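Long-range contacts in glycerol uptake operon antiterminator regulatory protein (PDB 3KTS), which probably acts as a glycerol-3-phosphate-responsive antiterminator that regulates transcription of the glycerol uptake operon: residues A[30-36]-A[54-60]; A[47-51]-A[81-85]; A[94-98]-A[126-130]. One frame throughout, in Å; residues are numbered along the deposited sequence.

Read from the N terminus, the chain runs through successive strand-helix units of a TIM-barrel-like fold. Contact 1 closes the first loop described here: strands 32-39 and 56-60 become neighbours in the parallel sheet, with helix 43-52 between them in sequence. Contact 2 crosses contact 1 along the chain, since 47-51 lies inside that loop and 81-85 beyond it; it joins helix 43-52 to the turn leading into strand 85-88, and the two contacts meet where D84 is hydrogen-bonded to V57 of strand 56-60. Contact 3 follows in series, linking helix 91-99 to the turn before strand 130-134. It repeats the helix-to-turn theme of contact 2, about 19 Å away between centres.

Contact 1. Residues A[30-36]-A[54-60]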
loop_
_atom_site.group_PDB
_atom_site.type_symbol
_atom_site.label_atom_id
_atom_site.label_comp_id
_atom_site.label_asym_id
_atom_site.label_seq_id
_atom_site.Cartn_x
_atom_site.Cartn_y
_atom_site.Cartn_z
ATOM N N LEU A 30 15.842 1.970 -1.029
ATOM C CA LEU A 30 14.590 1.439 -0.491
ATOM C C LEU A 30 14.111 0.244 -1.310
ATOM O O LEU A 30 14.055 0.317 -2.532
ATOM C CB LEU A 30 13.523 2.540 -0.481
ATOM C CG LEU A 30 13.911 3.901 0.116
ATOM C CD1 LEU A 30 13.035 5.005 -0.450
ATOM C CD2 LEU A 30 13.862 3.899 1.648
ATOM N N THR A 31 13.773 -0.851 -0.635
ATOM C CA THR A 31 13.433 -2.110 -1.315
ATOM C C THR A 31 11.974 -2.225 -1.808
ATOM O O THR A 31 11.742 -2.647 -2.943
ATOM C CB THR A 31 13.874 -3.368 -0.491
ATOM O OG1 THR A 31 13.176 -4.532 -0.959
ATOM C CG2 THR A 31 13.626 -3.182 1.015
ATOM N N TYR A 32 11.004 -1.850 -0.972
ATOM C CA TYR A 32 9.578 -1.881 -1.367
ATOM C C TYR A 32 9.075 -0.600 -2.035
ATOM O O TYR A 32 9.362 0.512 -1.577
ATOM C CB TYR A 32 8.685 -2.209 -0.173
ATOM C CG TYR A 32 8.506 -3.687 0.070
ATOM C CD1 TYR A 32 9.373 -4.388 0.903
ATOM C CD2 TYR A 32 7.459 -4.382 -0.526
ATOM C CE1 TYR A 32 9.202 -5.744 1.129
ATOM C CE2 TYR A 32 7.277 -5.733 -0.306
ATOM C CZ TYR A 32 8.154 -6.407 0.519
ATOM O OH TYR A 32 7.974 -7.753 0.719
ATOM N N MET A 33 8.318 -0.769 -3.117
ATOM C CA MET A 33 7.716 0.353 -3.835
ATOM C C MET A 33 6.203 0.170 -3.997
ATOM O O MET A 33 5.683 -0.944 -3.859
ATOM C CB MET A 33 8.374 0.542 -5.202
ATOM C CG MET A 33 7.923 -0.455 -6.263
ATOM S SD MET A 33 7.911 0.284 -7.906
ATOM C CE MET A 33 9.639 0.147 -8.357
ATOM N N VAL A 34 5.507 1.263 -4.287
ATOM C CA VAL A 34 4.070 1.216 -4.524
ATOM C C VAL A 34 3.722 1.731 -5.917
ATOM O O VAL A 34 4.193 2.790 -6.333
ATOM C CB VAL A 34 3.297 2.039 -3.476
ATOM C CG1 VAL A 34 1.851 2.228 -3.909
ATOM C CG2 VAL A 34 3.369 1.363 -2.114
ATOM N N MET A 35 2.895 0.976 -6.633
ATOM C CA MET A 35 2.496 1.347 -7.985
ATOM C C MET A 35 1.023 1.736 -8.039
ATOM O O MET A 35 0.143 0.914 -7.785
ATOM C CB MET A 35 2.773 0.199 -8.959
ATOM C CG MET A 35 3.473 0.625 -10.238
ATOM S SD MET A 35 3.885 -0.770 -11.304
ATOM C CE MET A 35 5.472 -1.254 -10.630
ATOM N N LEU A 36 0.761 2.997 -8.370
ATOM C CA LEU A 36 -0.518 3.621 -8.055
ATOM C C LEU A 36 -1.503 3.473 -9.209
ATOM O O LEU A 36 -2.460 2.702 -9.127
ATOM C CB LEU A 36 -0.322 5.101 -7.718
ATOM C CG LEU A 36 -0.093 5.436 -6.243
ATOM C CD1 LEU A 36 0.555 6.804 -6.096
ATOM C CD2 LEU A 36 -1.401 5.372 -5.467
ATOM N N GLY A 54 15.618 -5.418 -8.293
ATOM C CA GLY A 54 15.653 -5.741 -6.865
ATOM C C GLY A 54 14.596 -5.056 -6.013
ATOM O O GLY A 54 14.722 -5.010 -4.786
ATOM N N LYS A 55 13.558 -4.527 -6.663
ATOM C CA LYS A 55 12.490 -3.811 -5.974
ATOM C C LYS A 55 11.249 -4.676 -5.862
ATOM O O LYS A 55 10.791 -5.250 -6.851
ATOM C CB LYS A 55 12.146 -2.491 -6.684
ATOM C CG LYS A 55 13.303 -1.504 -6.827
ATOM C CD LYS A 55 13.936 -1.213 -5.484
ATOM C CE LYS A 55 15.288 -0.562 -5.629
ATOM N NZ LYS A 55 15.147 0.882 -5.938
ATOM N N LYS A 56 10.713 -4.767 -4.650
ATOM C CA LYS A 56 9.476 -5.500 -4.410
ATOM C C LYS A 56 8.252 -4.586 -4.581
ATOM O O LYS A 56 8.242 -3.453 -4.103
ATOM C CB LYS A 56 9.513 -6.162 -3.035
ATOM C CG LYS A 56 10.396 -7.408 -2.977
ATOM C CD LYS A 56 10.636 -7.867 -1.546
ATOM C CE LYS A 56 11.095 -9.315 -1.485
ATOM N NZ LYS A 56 9.944 -10.263 -1.479
ATOM N N VAL A 57 7.232 -5.084 -5.277
ATOM C CA VAL A 57 6.107 -4.244 -5.708
ATOM C C VAL A 57 4.807 -4.461 -4.920
ATOM O O VAL A 57 4.322 -5.591 -4.777
ATOM C CB VAL A 57 5.834 -4.386 -7.232
ATOM C CG1 VAL A 57 4.672 -3.498 -7.677
ATOM C CG2 VAL A 57 7.066 -4.026 -8.016
ATOM N N LEU A 58 4.267 -3.359 -4.403
ATOM C CA LEU A 58 2.916 -3.320 -3.863
ATOM C C LEU A 58 2.020 -2.655 -4.908
ATOM O O LEU A 58 2.191 -1.473 -5.223
ATOM C CB LEU A 58 2.891 -2.562 -2.532
ATOM C CG LEU A 58 3.879 -3.080 -1.473
ATOM C CD1 LEU A 58 4.117 -2.070 -0.350
ATOM C CD2 LEU A 58 3.444 -4.437 -0.913
ATOM N N LEU A 59 1.085 -3.424 -5.459
ATOM C CA LEU A 59 0.263 -2.957 -6.577
ATOM C C LEU A 59 -1.176 -2.610 -6.196
ATOM O O LEU A 59 -1.893 -3.429 -5.620
ATOM C CB LEU A 59 0.268 -3.988 -7.718
ATOM C CG LEU A 59 -0.686 -3.731 -8.894
ATOM C CD1 LEU A 59 -0.322 -2.448 -9.645
ATOM C CD2 LEU A 59 -0.743 -4.920 -9.851
ATOM N N HIS A 60 -1.591 -1.397 -6.547
ATOM C CA HIS A 60 -2.978 -0.985 -6.382
ATOM C C HIS A 60 -3.907 -1.696 -7.352
ATOM O O HIS A 60 -3.972 -1.355 -8.535
ATOM C CB HIS A 60 -3.111 0.524 -6.526
ATOM C CG HIS A 60 -2.834 1.261 -5.261
ATOM N ND1 HIS A 60 -3.806 1.496 -4.314
ATOM C CD2 HIS A 60 -1.689 1.788 -4.769
ATOM C CE1 HIS A 60 -3.272 2.147 -3.297
ATOM N NE2 HIS A 60 -1.990 2.340 -3.548
#
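Y32 to M35 pair with K56 to L59 as parallel strands, and main-chain hydrogen bonds make the frame. In the usual parallel ladder, alternate residues of 30-36 bond on this side: M33 N reaches K56 O at 2.9 Å and M33 O accepts L58 N, then M35 N reaches L58 O and M35 O accepts H60 N at 3.1 Å. T31 O starts the series by taking K56 N. The short strand axes come within 4.7 Å and diverge by 27°, as expected of neighbours in a twisted barrel sheet.

One aromatic contact stands out. The Y32 ring lies against the alkyl part of K56, whose CB sits 3.7 Å from the ring centroid in a CH-pi contact over one face. The long lysine chain suits this place because CB lies over the ring, toward its rim, and CD runs on past the hydroxyl end, while K56 NZ goes on to a weak, long ion pair with D84.

Apolar side chains fill both sides of the ladder. On the side of Y32, V34 CG2 packs on L58 CD1 at 3.9 Å, and V34 CG1 reaches the edge of the H60 ring. On the other side, M35 CE curls back to V57 CG1 at 3.8 Å because the methionine chain bends at its last torsion (chi3 -86°), while M33 CG lies alongside V57 CG2. The beta-branched valines suit strand positions and keep their methyls close to the ladder, and the flexible methionines reach neighbouring rungs. K55 lays its chain past L30 O but gives its ammonium to L28 O.

Strand 12-16 flanks 32-39 on its far side and strand 85-88 continues the sheet beyond 56-60. V34, L58 and H60 face the barrel interior, where strand 103-109 meets L58 and H60; V57 backs onto A50 of helix 43-52.

Contact 2. Residues A[47-51]-A[81-85]; sequences VKYAQ and ICPDG
The side-chain amide of Q51 and the carboxylate of D84 stand almost perpendicular, their planes 88° apart. They meet through Q51 NE2 and D84 OD2, 3.0 Å from each other: the oxygen lies close to the amide plane, whereas the nitrogen approaches from above the carboxylate, 45° out of its plane. The same Q51 NE2 also bonds to C82 O at 3.0 Å. C82 O lies somewhat off the plane of the amide, yet NE2 sits in the plane of the carbonyl. One NH2 group thus spans two acceptors, one a side chain and the other the backbone of the turn. Q51 gets there with CG opposite its carbonyl carbon (chi1 -73°) and an extended chain beyond, which carries the amide across from helix 43-52.

One turn earlier, V47 faces the same turn with its two methyls divided between partners. Its CG1 lies 3.5 Å from C82 O and packs near P83, while CG2 meets I81 CG2 at 3.8 Å. A compact branched side chain suits this close approach of helix and turn. K48, with a bent chain, lays its CE 3.4 Å from I81 O at the more exposed margin. C82 leaves the helix with positive phi, and P83 then starts the run into strand 85-88, its ring against L59.

The main partner of D84 OD2 is the backbone N-H of V57, on strand 56-60; the Q51 amide adds to it. The carboxylate therefore links strand and helix at once. A glutamine amide supplies neutral N-H donors to the turn, and these donors, with a lysine nearby, would probably help D84 remain ionised.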
loop_
_atom_site.group_PDB
_atom_site.type_symbol
_atom_site.label_atom_id
_atom_site.label_comp_id
_atom_site.label_asym_id
_atom_site.label_seq_id
_atom_site.Cartn_x
_atom_site.Cartn_y
_atom_site.Cartn_z
ATOM N N VAL A 47 5.870 -4.839 -13.744
ATOM C CA VAL A 47 6.114 -5.550 -12.492
ATOM C C VAL A 47 7.432 -6.333 -12.574
ATOM O O VAL A 47 8.258 -6.275 -11.653
ATOM C CB VAL A 47 4.914 -6.463 -12.100
ATOM C CG1 VAL A 47 5.219 -7.284 -10.842
ATOM C CG2 VAL A 47 3.659 -5.622 -11.885
ATOM N N LYS A 48 7.636 -7.039 -13.686
ATOM C CA LYS A 48 8.852 -7.835 -13.872
ATOM C C LYS A 48 10.092 -6.967 -14.035
ATOM O O LYS A 48 11.172 -7.359 -13.595
ATOM C CB LYS A 48 8.709 -8.827 -15.031
ATOM C CG LYS A 48 7.656 -9.918 -14.800
ATOM C CD LYS A 48 7.911 -10.715 -13.522
ATOM C CE LYS A 48 6.613 -11.213 -12.899
ATOM N NZ LYS A 48 6.001 -12.332 -13.664
ATOM N N TYR A 49 9.929 -5.784 -14.633
ATOM C CA TYR A 49 11.031 -4.829 -14.776
ATOM C C TYR A 49 11.411 -4.182 -13.448
ATOM O O TYR A 49 12.572 -3.834 -13.234
ATOM C CB TYR A 49 10.719 -3.750 -15.818
ATOM C CG TYR A 49 11.917 -2.895 -16.173
ATOM C CD1 TYR A 49 12.948 -3.400 -16.966
ATOM C CD2 TYR A 49 12.027 -1.585 -15.703
ATOM C CE1 TYR A 49 14.056 -2.620 -17.285
ATOM C CE2 TYR A 49 13.128 -0.799 -16.021
ATOM C CZ TYR A 49 14.136 -1.322 -16.810
ATOM O OH TYR A 49 15.226 -0.547 -17.123
ATOM N N ALA A 50 10.434 -4.021 -12.560
ATOM C CA ALA A 50 10.694 -3.463 -11.239
ATOM C C ALA A 50 11.302 -4.519 -10.325
ATOM O O ALA A 50 12.151 -4.211 -9.491
ATOM C CB ALA A 50 9.436 -2.898 -10.644
ATOM N N GLN A 51 10.874 -5.768 -10.504
ATOM C CA GLN A 51 11.432 -6.891 -9.751
ATOM C C GLN A 51 12.826 -7.288 -10.246
ATOM O O GLN A 51 13.603 -7.891 -9.501
ATOM C CB GLN A 51 10.483 -8.087 -9.781
ATOM C CG GLN A 51 9.248 -7.910 -8.918
ATOM C CD GLN A 51 8.157 -8.905 -9.247
ATOM O OE1 GLN A 51 7.954 -9.267 -10.406
ATOM N NE2 GLN A 51 7.439 -9.352 -8.223
ATOM N N ILE A 81 0.412 -11.819 -13.008
ATOM C CA ILE A 81 1.199 -10.579 -12.900
ATOM C C ILE A 81 2.238 -10.689 -11.788
ATOM O O ILE A 81 3.412 -10.374 -12.001
ATOM C CB ILE A 81 0.303 -9.298 -12.822
ATOM C CG1 ILE A 81 0.221 -8.607 -14.184
ATOM C CG2 ILE A 81 0.888 -8.241 -11.911
ATOM C CD1 ILE A 81 -0.198 -9.466 -15.339
ATOM N N CYS A 82 1.788 -11.175 -10.630
ATOM C CA CYS A 82 2.623 -11.452 -9.451
ATOM C C CYS A 82 3.445 -10.275 -8.917
ATOM O O CYS A 82 4.675 -10.274 -9.044
ATOM C CB CYS A 82 3.534 -12.658 -9.703
ATOM S SG CYS A 82 2.705 -14.041 -10.482
ATOM N N PRO A 83 2.776 -9.263 -8.321
ATOM C CA PRO A 83 3.571 -8.353 -7.507
ATOM C C PRO A 83 3.904 -9.022 -6.185
ATOM O O PRO A 83 3.557 -10.180 -5.975
ATOM C CB PRO A 83 2.631 -7.170 -7.293
ATOM C CG PRO A 83 1.272 -7.751 -7.375
ATOM C CD PRO A 83 1.359 -8.855 -8.375
ATOM N N ASP A 84 4.573 -8.308 -5.294
ATOM C CA ASP A 84 4.921 -8.878 -4.001
ATOM C C ASP A 84 3.810 -8.674 -2.972
ATOM O O ASP A 84 3.794 -9.317 -1.918
ATOM C CB ASP A 84 6.256 -8.312 -3.536
ATOM C CG ASP A 84 7.377 -8.629 -4.513
ATOM O OD1 ASP A 84 8.153 -9.566 -4.236
ATOM O OD2 ASP A 84 7.462 -7.967 -5.570
ATOM N N GLY A 85 2.878 -7.782 -3.305
ATOM C CA GLY A 85 1.689 -7.533 -2.502
ATOM C C GLY A 85 0.653 -6.765 -3.293
ATOM O O GLY A 85 0.990 -6.129 -4.295
#

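Contact 3. Residues A[94-98]-A[126-130]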
loop_
_atom_site.group_PDB
_atom_site.type_symbol
_atom_site.label_atom_id
_atom_site.label_comp_id
_atom_site.label_asym_id
_atom_site.label_seq_id
_atom_site.Cartn_x
_atom_site.Cartn_y
_atom_site.Cartn_z
ATOM N N ILE A 94 -9.270 -8.519 -0.803
ATOM C CA ILE A 94 -8.399 -8.862 0.317
ATOM C C ILE A 94 -8.564 -10.342 0.674
ATOM O O ILE A 94 -7.580 -11.025 0.967
ATOM C CB ILE A 94 -8.680 -7.955 1.552
ATOM C CG1 ILE A 94 -8.456 -6.473 1.211
ATOM C CG2 ILE A 94 -7.835 -8.369 2.761
ATOM C CD1 ILE A 94 -7.020 -6.098 0.859
ATOM N N MET A 95 -9.809 -10.823 0.617
ATOM C CA MET A 95 -10.128 -12.236 0.851
ATOM C C MET A 95 -9.482 -13.125 -0.205
ATOM O O MET A 95 -8.869 -14.134 0.123
ATOM C CB MET A 95 -11.649 -12.471 0.893
ATOM C CG MET A 95 -12.352 -11.764 2.045
ATOM S SD MET A 95 -14.086 -12.191 2.379
ATOM C CE MET A 95 -14.904 -11.979 0.798
ATOM N N LYS A 96 -9.603 -12.722 -1.467
ATOM C CA LYS A 96 -9.054 -13.480 -2.582
ATOM C C LYS A 96 -7.528 -13.538 -2.564
ATOM O O LYS A 96 -6.951 -14.604 -2.803
ATOM C CB LYS A 96 -9.546 -12.924 -3.921
ATOM C CG LYS A 96 -9.448 -13.922 -5.068
ATOM C CD LYS A 96 -10.485 -15.033 -4.922
ATOM C CE LYS A 96 -10.096 -16.261 -5.713
ATOM N NZ LYS A 96 -11.269 -17.121 -6.019
ATOM N N ALA A 97 -6.886 -12.404 -2.275
ATOM C CA ALA A 97 -5.424 -12.329 -2.242
ATOM C C ALA A 97 -4.856 -13.234 -1.158
ATOM O O ALA A 97 -3.814 -13.861 -1.342
ATOM C CB ALA A 97 -4.964 -10.908 -2.034
ATOM N N LYS A 98 -5.571 -13.314 -0.041
ATOM C CA LYS A 98 -5.201 -14.198 1.059
ATOM C C LYS A 98 -5.275 -15.682 0.700
ATOM O O LYS A 98 -4.540 -16.483 1.269
ATOM C CB LYS A 98 -6.046 -13.896 2.293
ATOM C CG LYS A 98 -5.521 -12.717 3.116
ATOM C CD LYS A 98 -6.491 -12.326 4.220
ATOM C CE LYS A 98 -6.495 -13.329 5.356
ATOM N NZ LYS A 98 -7.651 -13.090 6.249
ATOM N N VAL A 126 -12.546 -9.202 6.991
ATOM C CA VAL A 126 -11.657 -9.788 5.980
ATOM C C VAL A 126 -10.250 -10.103 6.493
ATOM O O VAL A 126 -9.501 -10.838 5.843
ATOM C CB VAL A 126 -11.596 -8.942 4.681
ATOM C CG1 VAL A 126 -13.009 -8.661 4.151
ATOM C CG2 VAL A 126 -10.831 -7.649 4.913
ATOM N N GLN A 127 -9.922 -9.557 7.661
ATOM C CA GLN A 127 -8.637 -9.762 8.329
ATOM C C GLN A 127 -7.441 -9.519 7.408
ATOM O O GLN A 127 -6.738 -10.460 7.040
ATOM C CB GLN A 127 -8.563 -11.155 8.980
ATOM C CG GLN A 127 -9.404 -11.310 10.229
ATOM C CD GLN A 127 -9.003 -10.335 11.318
ATOM O OE1 GLN A 127 -7.825 -10.228 11.670
ATOM N NE2 GLN A 127 -9.982 -9.611 11.852
ATOM N N PRO A 128 -7.197 -8.251 7.042
ATOM C CA PRO A 128 -6.128 -8.015 6.097
ATOM C C PRO A 128 -4.779 -8.198 6.756
ATOM O O PRO A 128 -4.668 -8.100 7.978
ATOM C CB PRO A 128 -6.331 -6.555 5.709
ATOM C CG PRO A 128 -6.953 -5.937 6.889
ATOM C CD PRO A 128 -7.832 -6.992 7.481
ATOM N N ASP A 129 -3.763 -8.467 5.945
ATOM C CA ASP A 129 -2.399 -8.601 6.434
ATOM C C ASP A 129 -1.881 -7.265 6.935
ATOM O O ASP A 129 -1.018 -7.217 7.807
ATOM C CB ASP A 129 -1.480 -9.126 5.327
ATOM C CG ASP A 129 -1.853 -10.527 4.859
ATOM O OD1 ASP A 129 -2.221 -11.373 5.709
ATOM O OD2 ASP A 129 -1.767 -10.783 3.637
ATOM N N CYS A 130 -2.431 -6.187 6.384
ATOM C CA CYS A 130 -1.979 -4.834 6.676
ATOM C C CYS A 130 -3.093 -3.835 6.345
ATOM O O CYS A 130 -4.018 -4.175 5.625
ATOM C CB CYS A 130 -0.735 -4.545 5.837
ATOM S SG CYS A 130 0.167 -3.078 6.280
#
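A helix-to-strand turn of the barrel, following helix 113-126, rests here against helix 91-99. V126 packs its two methyls onto successive residues of that helix: CG2 meets I94 CG2 at 3.8 Å, and CG1 meets M95 CG at the same separation. Both side-chain pairs cross nearly at right angles. I94 CG2 also touches P128 CB at 3.8 Å, with I94 CG1 anti to the carbonyl carbon (chi1 -60°), which leaves CG2 anti to the backbone nitrogen and facing the turn. The branched isoleucine thus fills the angle between valine and proline.

The polar grip comes from K98. Its chain bends at chi3 and brings NZ to V126 O and Q127 O, each at 2.9 Å, with the nitrogen tilted from both carbonyl planes. An ammonium suits these two carbonyls because it has several N-H bonds to offer, and the C-terminal end of helix 113-126 would probably welcome its positive charge.

Q127 leaves the helix with positive phi, and its side-chain NE2 bonds back to Q124 O. P128 follows in an extended conformation and leads the chain toward strand 130-134, while D129 OD2 accepts A104 N of strand 103-109. Helix end, positive-phi residue, proline and aspartate recur at C82 to D84, where the aspartate likewise takes the amide of a strand residue; such turns lead into parallel strands of this TIM-barrel-type fold.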